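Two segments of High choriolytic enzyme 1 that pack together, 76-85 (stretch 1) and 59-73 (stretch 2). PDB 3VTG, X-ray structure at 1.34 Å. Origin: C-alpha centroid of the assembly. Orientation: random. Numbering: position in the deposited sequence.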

ATOM      1  N   GLY A  76       4.770  -7.547   0.275  1.00 11.46           N
ATOM      2  CA  GLY A  76       5.996  -7.919   0.977  1.00 11.29           C
ATOM      3  C   GLY A  76       7.139  -8.230   0.028  1.00 11.10           C
ATOM      4  O   GLY A  76       7.039  -7.978  -1.178  1.00 11.06           O
ATOM      5  N   ARG A  77       8.228  -8.768   0.575  1.00 11.14           N
ATOM      6  CA  ARG A  77       9.373  -9.209  -0.225  1.00 11.35           C
ATOM      7  C   ARG A  77       9.105 -10.606  -0.773  1.00 11.41           C
ATOM      8  O   ARG A  77       8.898 -11.554  -0.010  1.00 11.49           O
ATOM      9  CB  ARG A  77      10.672  -9.186   0.600  1.00 11.67           C
ATOM     10  CG  ARG A  77      11.881  -9.793  -0.111  1.00 12.09           C
ATOM     11  CD  ARG A  77      13.196  -9.506   0.604  1.00 12.35           C
ATOM     12  NE  ARG A  77      13.246 -10.079   1.949  1.00 12.78           N
ATOM     13  CZ  ARG A  77      14.157 -10.947   2.386  1.00 13.00           C
ATOM     14  NH1 ARG A  77      15.139 -11.371   1.596  1.00 13.31           N
ATOM     15  NH2 ARG A  77      14.088 -11.386   3.634  1.00 13.20           N
ATOM     16  N   LYS A  78       9.114 -10.724  -2.098  1.00 11.26           N
ATOM     17  CA  LYS A  78       8.766 -11.977  -2.766  1.00 11.52           C
ATOM     18  C   LYS A  78       9.986 -12.819  -3.115  1.00 11.30           C
ATOM     19  O   LYS A  78       9.859 -14.010  -3.396  1.00 11.64           O
ATOM     20  CB  LYS A  78       7.957 -11.702  -4.037  1.00 12.11           C
ATOM     21  CG  LYS A  78       6.684 -10.898  -3.819  1.00 13.05           C
ATOM     22  CD  LYS A  78       5.662 -11.640  -2.969  1.00 13.84           C
ATOM     23  CE  LYS A  78       5.040 -12.802  -3.725  1.00 14.47           C
ATOM     24  NZ  LYS A  78       3.929 -13.428  -2.962  1.00 15.22           N
ATOM     25  N   GLY A  79      11.161 -12.199  -3.102  1.00 10.90           N
ATOM     26  CA  GLY A  79      12.388 -12.886  -3.486  1.00 10.63           C
ATOM     27  C   GLY A  79      12.737 -12.609  -4.934  1.00 10.51           C
ATOM     28  O   GLY A  79      11.954 -12.898  -5.838  1.00 10.63           O
ATOM     29  N   GLY A  80      13.919 -12.045  -5.150  1.00 10.31           N
ATOM     30  CA  GLY A  80      14.371 -11.694  -6.490  1.00 10.15           C
ATOM     31  C   GLY A  80      13.677 -10.464  -7.038  1.00 10.08           C
ATOM     32  O   GLY A  80      13.320  -9.553  -6.290  1.00  9.87           O
ATOM     33  N   GLN A  81      13.491 -10.446  -8.351  1.00 10.12           N
ATOM     34  CA  GLN A  81      12.813  -9.344  -9.017  1.00 10.22           C
ATOM     35  C   GLN A  81      11.322  -9.422  -8.742  1.00  9.83           C
ATOM     36  O   GLN A  81      10.686 -10.431  -9.039  1.00  9.76           O
ATOM     37  CB  GLN A  81      13.067  -9.421 -10.521  1.00 10.96           C
ATOM     38  CG  GLN A  81      12.480  -8.277 -11.335  1.00 11.85           C
ATOM     39  CD  GLN A  81      13.010  -8.244 -12.756  1.00 12.83           C
ATOM     40  OE1 GLN A  81      13.852  -9.053 -13.140  1.00 14.58           O
ATOM     41  NE2 GLN A  81      12.521  -7.297 -13.540  1.00 13.83           N
ATOM     42  N   GLN A  82      10.769  -8.361  -8.159  1.00  9.25           N
ATOM     43  CA  GLN A  82       9.322  -8.247  -8.014  1.00  9.10           C
ATOM     44  C   GLN A  82       8.839  -6.946  -8.635  1.00  9.13           C
ATOM     45  O   GLN A  82       9.449  -5.890  -8.453  1.00  8.93           O
ATOM     46  CB  GLN A  82       8.880  -8.375  -6.551  1.00  8.93           C
ATOM     47  CG  GLN A  82       9.257  -7.219  -5.639  1.00  8.78           C
ATOM     48  CD  GLN A  82       8.910  -7.514  -4.199  1.00  8.69           C
ATOM     49  OE1 GLN A  82       9.555  -8.342  -3.553  1.00  8.52           O
ATOM     50  NE2 GLN A  82       7.885  -6.844  -3.687  1.00  8.58           N
ATOM     51  N   GLU A  83       7.743  -7.032  -9.377  1.00  9.31           N
ATOM     52  CA  GLU A  83       7.243  -5.879 -10.105  1.00  9.44           C
ATOM     53  C   GLU A  83       6.294  -5.023  -9.280  1.00  9.21           C
ATOM     54  O   GLU A  83       5.566  -5.512  -8.408  1.00  9.32           O
ATOM     55  CB  GLU A  83       6.613  -6.293 -11.441  1.00 10.18           C
ATOM     56  CG  GLU A  83       7.650  -6.737 -12.467  1.00 10.85           C
ATOM     57  CD  GLU A  83       7.107  -6.913 -13.879  1.00 11.38           C
ATOM     58  OE1 GLU A  83       5.877  -7.029 -14.063  1.00 12.10           O
ATOM     59  OE2 GLU A  83       7.932  -6.943 -14.815  1.00 12.18           O
ATOM     60  N   LEU A  84       6.351  -3.725  -9.554  1.00  8.88           N
ATOM     61  CA  LEU A  84       5.421  -2.752  -9.011  1.00  8.64           C
ATOM     62  C   LEU A  84       5.008  -1.891 -10.192  1.00  8.52           C
ATOM     63  O   LEU A  84       5.857  -1.275 -10.846  1.00  8.43           O
ATOM     64  CB  LEU A  84       6.085  -1.913  -7.912  1.00  8.56           C
ATOM     65  CG  LEU A  84       5.234  -0.929  -7.098  1.00  8.55           C
ATOM     66  CD1 LEU A  84       5.890  -0.631  -5.759  1.00  8.54           C
ATOM     67  CD2 LEU A  84       4.976   0.364  -7.856  1.00  8.59           C
ATOM     68  N   SER A  85       3.710  -1.867 -10.479  1.00  8.51           N
ATOM     69  CA  SER A  85       3.210  -1.124 -11.625  1.00  8.49           C
ATOM     70  C   SER A  85       2.724   0.265 -11.254  1.00  8.43           C
ATOM     71  O   SER A  85       1.848   0.426 -10.399  1.00  8.39           O
ATOM     72  CB  SER A  85       2.098  -1.894 -12.330  1.00  8.64           C
ATOM     73  OG  SER A  85       1.658  -1.189 -13.477  1.00  8.65           O
TER
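Stretch 2 59-73: EYDFISVVSKTGCYS

A strand that gains a neighbour on each edge must satisfy two partners at once, and residues 76-85 of High choriolytic enzyme 1 illustrate how this is done. Strand 81-85 is joined by residues 62-66 of stretch 2, which run parallel to it with an angle of 36° between the N-to-C directions and an axial approach of 4.5 Å. The chain then turns through a loop and returns antiparallel, at 158°, as a weakly bonded strand at about 71-73.

Ser-85, with the largest covered area, ties these parts together. Its backbone pairs with Tyr-72, Ser-85 N donating to Tyr-72 O at 2.8 Å and Tyr-72 N to Ser-85 O at 3.1 Å. The Ser-85 hydroxyl accepts from Lys-68 N (3.0 Å to Ser-85 OG) and donates to Gly-70 O (2.9 Å from Ser-85 OG), thereby pinning the loop. Ser-85 CB lies over a face of the Tyr-72 ring, 3.5 Å from its centroid.

Leu-84 serves both neighbours differently. In the alternation typical of parallel pairing, Leu-84 N donates to Ser-64 O at 3.0 Å and Leu-84 O accepts from Val-66 N at 2.9 Å. Its side chain emerges on the same sheet face as Ile-63 and Ser-73, so that Leu-84 CB meets Ile-63 CG2 at 3.7 Å and Leu-84 CG meets Ser-73 CB at 3.8 Å.

Glu-83 points to the other face, along with Ser-64 and Val-66. Its carboxylate forms a salt bridge with the loop, Glu-83 OE1 to Lys-68 NZ at 2.8 Å, while a water links Glu-83 OE2 to Ser-64 OG, 2.7 Å from each.

Before the strand, Asp-61 holds the entry: its OD1 accepts from Gly-80 N at 2.8 Å, and its OD2 forms a salt bridge with Arg-77 NH1 at 2.9 Å.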

ATOM      1  N   GLU A  59      21.853  -6.085  -5.948  1.00 10.03           N
ATOM      2  CA  GLU A  59      21.164  -6.854  -4.911  1.00 10.15           C
ATOM      3  C   GLU A  59      20.209  -7.864  -5.534  1.00 10.21           C
ATOM      4  O   GLU A  59      19.606  -7.598  -6.575  1.00 10.15           O
ATOM      5  CB  GLU A  59      20.386  -5.935  -3.966  1.00 10.08           C
ATOM      6  CG  GLU A  59      21.242  -4.972  -3.157  1.00  9.98           C
ATOM      7  CD  GLU A  59      21.435  -3.621  -3.831  1.00  9.91           C
ATOM      8  OE1 GLU A  59      21.254  -3.517  -5.063  1.00 10.00           O
ATOM      9  OE2 GLU A  59      21.776  -2.657  -3.120  1.00  9.99           O
ATOM     10  N   TYR A  60      20.067  -9.018  -4.893  1.00 10.43           N
ATOM     11  CA  TYR A  60      19.206 -10.063  -5.422  1.00 10.62           C
ATOM     12  C   TYR A  60      17.711  -9.720  -5.322  1.00 10.30           C
ATOM     13  O   TYR A  60      16.980  -9.869  -6.300  1.00 10.26           O
ATOM     14  CB  TYR A  60      19.506 -11.425  -4.783  1.00 11.38           C
ATOM     15  CG  TYR A  60      18.472 -12.450  -5.167  1.00 11.99           C
ATOM     16  CD1 TYR A  60      18.352 -12.886  -6.489  1.00 12.38           C
ATOM     17  CD2 TYR A  60      17.584 -12.949  -4.225  1.00 12.39           C
ATOM     18  CE1 TYR A  60      17.382 -13.801  -6.849  1.00 12.82           C
ATOM     19  CE2 TYR A  60      16.615 -13.873  -4.576  1.00 12.76           C
ATOM     20  CZ  TYR A  60      16.522 -14.293  -5.887  1.00 13.14           C
ATOM     21  OH  TYR A  60      15.555 -15.202  -6.232  1.00 14.34           O
ATOM     22  N   ASP A  61      17.265  -9.271  -4.149  1.00  9.95           N
ATOM     23  CA  ASP A  61      15.867  -8.877  -3.952  1.00  9.70           C
ATOM     24  C   ASP A  61      15.699  -7.403  -4.277  1.00  9.19           C
ATOM     25  O   ASP A  61      16.359  -6.555  -3.679  1.00  9.13           O
ATOM     26  CB  ASP A  61      15.411  -9.128  -2.509  1.00 10.18           C
ATOM     27  CG  ASP A  61      15.661 -10.549  -2.046  1.00 10.59           C
ATOM     28  OD1 ASP A  61      15.259 -11.497  -2.747  1.00 10.93           O
ATOM     29  OD2 ASP A  61      16.238 -10.711  -0.953  1.00 11.37           O
ATOM     30  N   PHE A  62      14.815  -7.096  -5.220  1.00  8.73           N
ATOM     31  CA  PHE A  62      14.610  -5.706  -5.622  1.00  8.44           C
ATOM     32  C   PHE A  62      13.252  -5.482  -6.263  1.00  8.20           C
ATOM     33  O   PHE A  62      12.623  -6.418  -6.758  1.00  8.11           O
ATOM     34  CB  PHE A  62      15.739  -5.228  -6.556  1.00  8.49           C
ATOM     35  CG  PHE A  62      15.714  -5.850  -7.926  1.00  8.53           C
ATOM     36  CD1 PHE A  62      15.192  -5.148  -9.009  1.00  8.62           C
ATOM     37  CD2 PHE A  62      16.234  -7.123  -8.144  1.00  8.60           C
ATOM     38  CE1 PHE A  62      15.175  -5.707 -10.276  1.00  8.72           C
ATOM     39  CE2 PHE A  62      16.215  -7.689  -9.410  1.00  8.69           C
ATOM     40  CZ  PHE A  62      15.689  -6.978 -10.477  1.00  8.76           C
ATOM     41  N   ILE A  63      12.815  -4.226  -6.250  1.00  7.92           N
ATOM     42  CA  ILE A  63      11.568  -3.821  -6.883  1.00  7.82           C
ATOM     43  C   ILE A  63      11.852  -3.298  -8.291  1.00  7.73           C
ATOM     44  O   ILE A  63      12.733  -2.456  -8.489  1.00  7.77           O
ATOM     45  CB  ILE A  63      10.838  -2.747  -6.051  1.00  7.72           C
ATOM     46  CG1 ILE A  63      10.477  -3.301  -4.664  1.00  7.74           C
ATOM     47  CG2 ILE A  63       9.592  -2.257  -6.777  1.00  7.77           C
ATOM     48  CD1 ILE A  63       9.914  -2.269  -3.707  1.00  7.73           C
ATOM     49  N   SER A  64      11.102  -3.811  -9.262  1.00  7.81           N
ATOM     50  CA  SER A  64      11.169  -3.331 -10.631  1.00  7.89           C
ATOM     51  C   SER A  64       9.910  -2.528 -10.933  1.00  7.91           C
ATOM     52  O   SER A  64       8.819  -3.090 -11.042  1.00  7.85           O
ATOM     53  CB  SER A  64      11.301  -4.513 -11.589  1.00  7.94           C
ATOM     54  OG  SER A  64      11.335  -4.071 -12.934  1.00  8.07           O
ATOM     55  N   VAL A  65      10.066  -1.213 -11.048  1.00  7.90           N
ATOM     56  CA  VAL A  65       8.938  -0.320 -11.317  1.00  8.16           C
ATOM     57  C   VAL A  65       8.682  -0.251 -12.822  1.00  8.27           C
ATOM     58  O   VAL A  65       9.559   0.147 -13.597  1.00  8.29           O
ATOM     59  CB  VAL A  65       9.152   1.096 -10.731  1.00  8.12           C
ATOM     60  CG1 VAL A  65       7.900   1.944 -10.912  1.00  8.16           C
ATOM     61  CG2 VAL A  65       9.532   1.023  -9.255  1.00  8.21           C
ATOM     62  N   VAL A  66       7.477  -0.648 -13.223  1.00  8.63           N
ATOM     63  CA  VAL A  66       7.117  -0.767 -14.636  1.00  8.95           C
ATOM     64  C   VAL A  66       5.759  -0.124 -14.896  1.00  9.22           C
ATOM     65  O   VAL A  66       4.925  -0.034 -13.988  1.00  8.91           O
ATOM     66  CB  VAL A  66       7.091  -2.245 -15.102  1.00  9.03           C
ATOM     67  CG1 VAL A  66       8.501  -2.818 -15.177  1.00  9.06           C
ATOM     68  CG2 VAL A  66       6.210  -3.096 -14.195  1.00  9.15           C
ATOM     69  N   SER A  67       5.534   0.333 -16.124  1.00  9.68           N
ATOM     70  CA  SER A  67       4.230   0.878 -16.486  1.00 10.38           C
ATOM     71  C   SER A  67       3.374  -0.200 -17.131  1.00 11.06           C
ATOM     72  O   SER A  67       3.359  -0.348 -18.352  1.00 11.44           O
ATOM     73  CB  SER A  67       4.367   2.084 -17.414  1.00 10.38           C
ATOM     74  OG  SER A  67       3.085   2.622 -17.707  1.00 10.34           O
ATOM     75  N   LYS A  68       2.669  -0.963 -16.305  1.00 11.70           N
ATOM     76  CA  LYS A  68       1.766  -1.990 -16.813  1.00 12.49           C
ATOM     77  C   LYS A  68       0.313  -1.597 -16.542  1.00 12.78           C
ATOM     78  O   LYS A  68       0.009  -0.404 -16.449  1.00 12.97           O
ATOM     79  CB  LYS A  68       2.151  -3.371 -16.267  1.00 12.98           C
ATOM     80  CG  LYS A  68       3.503  -3.822 -16.802  1.00 13.58           C
ATOM     81  CD  LYS A  68       3.846  -5.259 -16.461  1.00 14.29           C
ATOM     82  CE  LYS A  68       5.118  -5.671 -17.183  1.00 14.89           C
ATOM     83  NZ  LYS A  68       5.553  -7.052 -16.847  1.00 15.38           N
ATOM     84  N   THR A  69      -0.578  -2.579 -16.438  1.00 13.35           N
ATOM     85  CA  THR A  69      -2.007  -2.308 -16.283  1.00 13.70           C
ATOM     86  C   THR A  69      -2.327  -1.823 -14.870  1.00 13.30           C
ATOM     87  O   THR A  69      -2.276  -2.596 -13.910  1.00 13.53           O
ATOM     88  CB  THR A  69      -2.861  -3.544 -16.632  1.00 14.30           C
ATOM     89  OG1 THR A  69      -2.437  -4.078 -17.892  1.00 15.20           O
ATOM     90  CG2 THR A  69      -4.341  -3.174 -16.712  1.00 14.70           C
ATOM     91  N   GLY A  70      -2.652  -0.538 -14.758  1.00 12.72           N
ATOM     92  CA  GLY A  70      -3.056   0.055 -13.489  1.00 12.12           C
ATOM     93  C   GLY A  70      -1.928   0.239 -12.491  1.00 11.61           C
ATOM     94  O   GLY A  70      -0.745   0.248 -12.850  1.00 11.36           O
ATOM     95  N   CYS A  71      -2.316   0.400 -11.229  1.00 11.19           N
ATOM     96  CA  CYS A  71      -1.378   0.611 -10.133  1.00 11.10           C
ATOM     97  C   CYS A  71      -1.448  -0.597  -9.207  1.00 10.99           C
ATOM     98  O   CYS A  71      -2.495  -0.874  -8.624  1.00 11.07           O
ATOM     99  CB  CYS A  71      -1.729   1.888  -9.353  1.00 11.18           C
ATOM    100  SG  CYS A  71      -2.607   3.197 -10.257  1.00 11.33           S
ATOM    101  N   TYR A  72      -0.341  -1.326  -9.084  1.00 11.00           N
ATOM    102  CA  TYR A  72      -0.305  -2.521  -8.237  1.00 10.98           C
ATOM    103  C   TYR A  72       1.099  -2.868  -7.755  1.00 10.83           C
ATOM    104  O   TYR A  72       2.099  -2.375  -8.278  1.00 10.52           O
ATOM    105  CB  TYR A  72      -0.967  -3.730  -8.925  1.00 11.33           C
ATOM    106  CG  TYR A  72      -0.258  -4.269 -10.152  1.00 11.68           C
ATOM    107  CD1 TYR A  72      -0.758  -4.023 -11.429  1.00 11.82           C
ATOM    108  CD2 TYR A  72       0.894  -5.055 -10.035  1.00 11.90           C
ATOM    109  CE1 TYR A  72      -0.126  -4.526 -12.555  1.00 12.14           C
ATOM    110  CE2 TYR A  72       1.536  -5.556 -11.155  1.00 12.13           C
ATOM    111  CZ  TYR A  72       1.021  -5.289 -12.410  1.00 12.22           C
ATOM    112  OH  TYR A  72       1.654  -5.792 -13.522  1.00 12.68           O
ATOM    113  N   SER A  73       1.153  -3.723  -6.741  1.00 10.92           N
ATOM    114  CA  SER A  73       2.408  -4.234  -6.220  1.00 11.21           C
ATOM    115  C   SER A  73       2.182  -5.602  -5.612  1.00 11.73           C
ATOM    116  O   SER A  73       1.076  -5.929  -5.174  1.00 11.93           O
ATOM    117  CB  SER A  73       2.972  -3.296  -5.149  1.00 10.78           C
ATOM    118  OG  SER A  73       4.134  -3.850  -4.550  1.00 10.53           O
TER
HETATM  119  O   HOH W   1      10.486  -6.070 -14.583  1.00 11.04           O
HETATM  120  O   HOH W   2       3.484  -7.636 -12.866  1.00 17.09           O
HETATM  121  O   HOH W   3       6.398  -5.120  -5.640  1.00 10.94           O